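PDB 2YR1: 3-dehydroquinate dehydratase from Geobacillus kaustophilus, which probably catalyses the cis-dehydration of 3-dehydroquinate to 3-dehydroshikimate, the third step of the chorismate pathway, through a Schiff-base intermediate. Local coordinates for residues 214-219 against 238-243. Sequence-based numbering, arbitrary orientation.
Sequences ITRLAG and GQIPID
Arg216 reaches from the short helix 213-218 to Gly238, Gln239 and Ile240 on the loop leading into helix 242-256 and supplies every close contact between the two segments. Its side chain runs straight from CG to NE, with chi2 and chi3 near 180°, and then turns at chi4 (-75°), which brings a face of the guanidinium against Gln239. The closely packed part is here: CG of Gln239 sits over the middle of that face, 3.9 Å from Arg216 CZ, and the amide plane of Gln239 stands perpendicular to the guanidinium. Nearer the helix, Arg216 CD lies 3.6 Å from Ile240 CD1, although the position of this methyl is doubtful because it is modelled too near Gly238 O. Arg216 NE is 3.0 Å from Gly238 O. The backbone of Gly238, with phi near 90°, favours glycine. Beyond the two segments, NH2 of Arg216 donates to Pro237 O, so the guanidinium is tied to the chain just before the loop segment, while Gln239 OE1 accepts from Ser235 N.

The polar end of the pair is held more loosely. A water in the plane of the guanidinium accepts from Arg216 NH2 at 3.3 Å and, more weakly, from Gln239 NE2 at 3.5 Å, loosely bridging the two side chains. Arg216, Gln239 and Ser235 are all predicted to bind 3-dehydroquinate, and this pairing of a helix arginine with a loop glutamine is consistent with one wall of the substrate pocket, placed, as in other type I dehydroquinases, at the C-terminal mouth of the parallel strands of a TIM barrel.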
loop_
_atom_site.group_PDB
_atom_site.type_symbol
_atom_site.label_atom_id
_atom_site.label_comp_id
_atom_site.label_asym_id
_atom_site.label_seq_id
_atom_site.Cartn_x
_atom_site.Cartn_y
_atom_site.Cartn_z
ATOM N N ILE A 214 2.428 -0.726 5.604
ATOM C CA ILE A 214 1.782 -0.877 4.301
ATOM C C ILE A 214 1.793 -2.311 3.815
ATOM O O ILE A 214 0.850 -2.756 3.142
ATOM C CB ILE A 214 2.428 0.027 3.195
ATOM C CG1 ILE A 214 1.604 -0.058 1.904
ATOM C CG2 ILE A 214 3.865 -0.434 2.889
ATOM C CD1 ILE A 214 0.146 0.441 2.034
ATOM N N THR A 215 2.854 -3.035 4.159
ATOM C CA THR A 215 2.979 -4.414 3.718
ATOM C C THR A 215 1.978 -5.369 4.362
ATOM O O THR A 215 1.617 -6.394 3.769
ATOM C CB THR A 215 4.412 -4.913 3.923
ATOM O OG1 THR A 215 4.679 -5.934 2.971
ATOM C CG2 THR A 215 4.613 -5.472 5.310
ATOM N N ARG A 216 1.512 -5.031 5.558
ATOM C CA ARG A 216 0.537 -5.858 6.256
ATOM C C ARG A 216 -0.869 -5.605 5.709
ATOM O O ARG A 216 -1.765 -6.437 5.847
ATOM C CB ARG A 216 0.569 -5.548 7.773
ATOM C CG ARG A 216 1.931 -5.749 8.414
ATOM C CD ARG A 216 1.873 -5.546 9.935
ATOM N NE ARG A 216 3.139 -5.813 10.610
ATOM C CZ ARG A 216 3.635 -7.027 10.840
ATOM N NH1 ARG A 216 2.980 -8.107 10.444
ATOM N NH2 ARG A 216 4.786 -7.169 11.487
ATOM N N LEU A 217 -1.061 -4.461 5.067
ATOM C CA LEU A 217 -2.373 -4.114 4.541
ATOM C C LEU A 217 -2.494 -4.333 3.035
ATOM O O LEU A 217 -3.601 -4.487 2.526
ATOM C CB LEU A 217 -2.685 -2.642 4.851
ATOM C CG LEU A 217 -2.662 -2.148 6.307
ATOM C CD1 LEU A 217 -2.741 -0.639 6.336
ATOM C CD2 LEU A 217 -3.821 -2.759 7.095
ATOM N N ALA A 218 -1.362 -4.341 2.330
ATOM C CA ALA A 218 -1.381 -4.481 0.876
ATOM C C ALA A 218 -0.481 -5.564 0.302
ATOM O O ALA A 218 -0.402 -5.721 -0.907
ATOM C CB ALA A 218 -1.020 -3.138 0.238
ATOM N N GLY A 219 0.204 -6.308 1.155
ATOM C CA GLY A 219 1.075 -7.346 0.645
ATOM C C GLY A 219 0.336 -8.389 -0.174
ATOM O O GLY A 219 0.908 -8.969 -1.098
ATOM N N GLY A 238 5.147 -3.576 14.553
ATOM C CA GLY A 238 4.333 -3.128 13.435
ATOM C C GLY A 238 2.985 -3.787 13.202
ATOM O O GLY A 238 2.294 -3.429 12.256
ATOM N N GLN A 239 2.598 -4.743 14.040
ATOM C CA GLN A 239 1.304 -5.388 13.856
ATOM C C GLN A 239 0.201 -4.379 14.215
ATOM O O GLN A 239 0.279 -3.686 15.224
ATOM C CB GLN A 239 1.201 -6.657 14.722
ATOM C CG GLN A 239 2.267 -7.733 14.410
ATOM C CD GLN A 239 2.080 -9.015 15.215
ATOM O OE1 GLN A 239 1.476 -9.003 16.293
ATOM N NE2 GLN A 239 2.619 -10.126 14.705
ATOM N N ILE A 240 -0.823 -4.323 13.369
ATOM C CA ILE A 240 -1.961 -3.414 13.489
ATOM C C ILE A 240 -3.189 -4.122 14.035
ATOM O O ILE A 240 -3.383 -5.311 13.787
ATOM C CB ILE A 240 -2.325 -2.839 12.088
ATOM C CG1 ILE A 240 -1.186 -1.973 11.578
ATOM C CG2 ILE A 240 -3.624 -2.057 12.118
ATOM C CD1 ILE A 240 0.018 -2.743 11.227
ATOM N N PRO A 241 -4.033 -3.399 14.794
ATOM C CA PRO A 241 -5.248 -3.990 15.352
ATOM C C PRO A 241 -6.130 -4.578 14.256
ATOM O O PRO A 241 -6.416 -3.944 13.227
ATOM C CB PRO A 241 -5.904 -2.813 16.070
ATOM C CG PRO A 241 -4.711 -2.069 16.594
ATOM C CD PRO A 241 -3.779 -2.075 15.393
ATOM N N ILE A 242 -6.566 -5.803 14.489
ATOM C CA ILE A 242 -7.376 -6.517 13.535
ATOM C C ILE A 242 -8.539 -5.728 12.919
ATOM O O ILE A 242 -8.835 -5.880 11.722
ATOM C CB ILE A 242 -7.887 -7.803 14.177
ATOM C CG1 ILE A 242 -8.631 -8.643 13.141
ATOM C CG2 ILE A 242 -8.764 -7.465 15.365
ATOM C CD1 ILE A 242 -8.894 -10.055 13.616
ATOM N N ASP A 243 -9.185 -4.883 13.717
ATOM C CA ASP A 243 -10.309 -4.083 13.227
ATOM C C ASP A 243 -9.876 -3.074 12.161
ATOM O O ASP A 243 -10.582 -2.845 11.175
ATOM C CB ASP A 243 -10.983 -3.347 14.396
ATOM C CG ASP A 243 -11.797 -4.282 15.278
ATOM O OD1 ASP A 243 -12.387 -5.251 14.738
ATOM O OD2 ASP A 243 -11.856 -4.043 16.506
HETATM O O HOH W 1 4.753 -10.400 12.006
#